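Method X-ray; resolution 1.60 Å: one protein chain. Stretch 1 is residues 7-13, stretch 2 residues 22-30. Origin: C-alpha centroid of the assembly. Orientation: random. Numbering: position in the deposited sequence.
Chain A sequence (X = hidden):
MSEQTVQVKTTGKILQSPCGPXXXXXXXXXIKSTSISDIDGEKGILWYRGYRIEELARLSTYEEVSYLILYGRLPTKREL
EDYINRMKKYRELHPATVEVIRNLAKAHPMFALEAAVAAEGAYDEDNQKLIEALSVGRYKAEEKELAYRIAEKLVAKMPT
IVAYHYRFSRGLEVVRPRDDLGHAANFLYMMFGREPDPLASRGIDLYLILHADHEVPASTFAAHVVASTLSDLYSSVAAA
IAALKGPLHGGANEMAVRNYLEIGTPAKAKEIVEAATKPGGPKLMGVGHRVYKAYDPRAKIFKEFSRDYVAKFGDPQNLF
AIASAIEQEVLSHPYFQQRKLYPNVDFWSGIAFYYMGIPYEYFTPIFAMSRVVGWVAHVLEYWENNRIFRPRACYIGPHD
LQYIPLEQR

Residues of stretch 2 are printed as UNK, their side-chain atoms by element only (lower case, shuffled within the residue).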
# COMPACT_ATOMS: atom_id res chain seq x y z
N GLN A 7 -21.64 17.78 0.40
CA GLN A 7 -21.36 18.30 -0.93
C GLN A 7 -19.88 18.10 -1.22
O GLN A 7 -19.03 18.66 -0.53
CB GLN A 7 -21.71 19.79 -1.03
CG GLN A 7 -23.19 20.12 -0.81
CD GLN A 7 -24.09 19.54 -1.88
OE1 GLN A 7 -23.65 19.26 -2.99
NE2 GLN A 7 -25.36 19.36 -1.55
N VAL A 8 -19.58 17.29 -2.24
CA VAL A 8 -18.19 17.01 -2.62
C VAL A 8 -17.94 17.51 -4.04
O VAL A 8 -18.59 17.07 -4.98
CB VAL A 8 -17.91 15.49 -2.57
CG1 VAL A 8 -16.53 15.17 -3.11
CG2 VAL A 8 -18.09 14.96 -1.16
N LYS A 9 -17.00 18.44 -4.18
CA LYS A 9 -16.66 19.01 -5.48
C LYS A 9 -15.60 18.15 -6.15
O LYS A 9 -14.74 17.59 -5.48
CB LYS A 9 -16.17 20.45 -5.34
CG LYS A 9 -17.22 21.41 -4.81
CD LYS A 9 -16.68 22.82 -4.67
CE LYS A 9 -17.76 23.78 -4.19
NZ LYS A 9 -17.27 25.18 -4.06
N THR A 10 -15.70 18.02 -7.47
CA THR A 10 -14.75 17.19 -8.21
C THR A 10 -14.70 17.56 -9.68
O THR A 10 -15.69 18.02 -10.25
CB THR A 10 -15.10 15.69 -8.07
OG1 THR A 10 -14.14 14.89 -8.78
CG2 THR A 10 -16.50 15.40 -8.61
N THR A 11 -13.53 17.38 -10.28
CA THR A 11 -13.34 17.63 -11.70
C THR A 11 -13.28 16.30 -12.43
O THR A 11 -13.06 16.26 -13.63
CB THR A 11 -12.03 18.40 -11.97
OG1 THR A 11 -10.92 17.60 -11.54
CG2 THR A 11 -12.02 19.73 -11.24
N GLY A 12 -13.52 15.21 -11.70
CA GLY A 12 -13.45 13.87 -12.27
C GLY A 12 -14.79 13.35 -12.79
O GLY A 12 -15.79 14.07 -12.80
N LYS A 13 -14.78 12.10 -13.23
CA LYS A 13 -15.98 11.46 -13.77
C LYS A 13 -16.81 10.87 -12.64
O LYS A 13 -16.28 10.29 -11.70
CB LYS A 13 -15.60 10.37 -14.77
CG LYS A 13 -14.82 10.90 -15.96
CD LYS A 13 -14.54 9.83 -16.99
CE LYS A 13 -13.64 10.36 -18.10
NZ LYS A 13 -14.21 11.59 -18.73
N UNK A 22 -20.50 7.61 -7.61
CA UNK A 22 -19.12 7.13 -7.48
C UNK A 22 -18.19 8.15 -8.13
O UNK A 22 -18.33 8.43 -9.31
c UNK A 22 -19.78 4.69 -7.53
c UNK A 22 -18.93 5.77 -8.19
c UNK A 22 -19.92 3.43 -8.37
c UNK A 22 -17.44 5.37 -8.16
N UNK A 23 -17.29 8.76 -7.36
CA UNK A 23 -16.32 9.71 -7.94
C UNK A 23 -15.13 8.85 -8.35
O UNK A 23 -14.36 8.40 -7.52
c UNK A 23 -15.88 10.85 -6.97
c UNK A 23 -16.75 12.93 -5.70
c UNK A 23 -14.81 11.72 -7.65
c UNK A 23 -17.09 11.73 -6.60
N UNK A 24 -15.02 8.61 -9.64
CA UNK A 24 -14.03 7.71 -10.19
C UNK A 24 -12.63 8.19 -9.89
O UNK A 24 -12.28 9.33 -10.20
c UNK A 24 -13.02 4.32 -12.57
c UNK A 24 -13.13 6.26 -13.59
c UNK A 24 -13.61 6.42 -12.33
c UNK A 24 -14.27 7.60 -11.69
n UNK A 24 -13.59 5.18 -11.75
n UNK A 24 -12.76 4.94 -13.71
N UNK A 25 -11.84 7.33 -9.26
CA UNK A 25 -10.48 7.69 -8.85
C UNK A 25 -10.46 8.68 -7.70
O UNK A 25 -9.41 9.20 -7.34
N UNK A 26 -11.62 8.95 -7.10
CA UNK A 26 -11.72 9.93 -6.01
C UNK A 26 -11.01 11.25 -6.39
O UNK A 26 -10.40 11.92 -5.55
c UNK A 26 -11.14 7.51 -2.98
c UNK A 26 -11.88 8.11 -4.17
c UNK A 26 -13.32 8.46 -3.81
c UNK A 26 -11.14 9.34 -4.71
N UNK A 27 -11.13 11.62 -7.66
CA UNK A 27 -10.46 12.80 -8.16
C UNK A 27 -10.92 14.05 -7.43
O UNK A 27 -12.11 14.39 -7.40
o UNK A 27 -10.11 12.98 -12.39
c UNK A 27 -9.78 14.06 -10.27
c UNK A 27 -10.64 12.95 -9.67
o UNK A 27 -9.01 14.90 -12.35
c UNK A 27 -9.62 13.97 -11.78
N UNK A 28 -9.95 14.71 -6.79
CA UNK A 28 -10.16 15.95 -6.06
C UNK A 28 -10.89 15.80 -4.75
O UNK A 28 -11.21 16.79 -4.13
c UNK A 28 -10.20 17.22 -8.24
o UNK A 28 -8.95 17.18 -8.27
o UNK A 28 -10.90 17.49 -9.24
c UNK A 28 -10.91 16.95 -6.93
N UNK A 29 -11.19 14.57 -4.34
CA UNK A 29 -11.89 14.35 -3.09
C UNK A 29 -10.94 14.63 -1.93
O UNK A 29 -9.82 14.14 -1.91
c UNK A 29 -13.14 12.69 -1.67
c UNK A 29 -13.39 12.64 -4.17
c UNK A 29 -12.44 12.92 -3.00
N UNK A 30 -11.38 15.49 -1.01
CA UNK A 30 -10.57 15.88 0.14
C UNK A 30 -10.43 14.76 1.15
O UNK A 30 -11.41 14.09 1.48
c UNK A 30 -9.69 18.95 -0.10
c UNK A 30 -12.07 19.47 0.57
c UNK A 30 -11.13 18.41 -0.01
c UNK A 30 -11.19 17.11 0.81
O HOH W 1 -13.56 17.54 -2.69
O HOH W 2 -10.05 16.44 -14.21
O HOH W 3 -12.22 10.76 -12.42

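Position 22 carries four carbons, forked at the first, one arm two carbons long. That is isoleucine: Ile22 sets out sideways and its end leads away from stretch 1, so its side chain adds little here.

Position 23 has the same four carbons and the same fork, but its end comes nearer. The tip of the long arm lies against Val8 CG1, while the short arm rests near Thr10 OG1. This is Ile23; its CD1 is 3.4 Å from Val8 CG1, an apolar contact between two buried residues.

At position 24 one carbon leads to a five-membered ring of three carbons and two nitrogens, which only histidine provides. His24 joins stretch 1 through its backbone: its N donates to Lys13 O at 2.9 Å with a nearly straight angle of 160°.

Position 25 has no side-chain atoms, hence Gly25. Its phi of 71° by itself favours glycine, and nothing of stretch 1 lies near.

Position 26 shows four carbons forked at the second, a leucine. Leu26 points away from stretch 1; its backbone N binds Ile23 O (2.8 Å), and it opens a type II turn.

Position 27 holds three carbons, the third carrying two oxygens: Glu27. Its backbone O accepts from Thr10 OG1 at 2.5 Å. The carboxylate works through water: water 3 donates to Glu27 OE1 (3.1 Å) and to His24 O (2.6 Å) and accepts from Lys13 N (3.0 Å). A CB on Gly12 would sit 2.7 Å from Glu27 CB, a clash, so the bare glycine makes room.

Position 28 has two carbons, the second with two oxygens, one of them close to both N and OG1 of Thr11. Asp28 takes both donors on OD2, from Thr11 N at 2.8 Å and from Thr11 OG1 at a very short 2.3 Å.

Position 29 has one carbon bearing two more, a valine. Val29 CG2 lies 4.2 Å from Val8 CG1, and its N closes the turn onto Leu26 O (3.0 Å).

Position 30 again has four carbons forked at the second: Leu30, whose side chain stays out of reach.

The rule is a divided one. Val8 packs against Ile23 and Val29, while the turn presents Glu27 O and the Asp28 carboxylate to consecutive threonines. Thr10 OG1 both donates to Glu27 O and accepts from Gly12 N (3.0 Å), tying the bend of stretch 1 to the turn. Water 1 bridges Lys9 O and Asp28 O, satisfying two acceptors that cannot pair directly.

Stretch 2 (22-30) IIHGLEDVL
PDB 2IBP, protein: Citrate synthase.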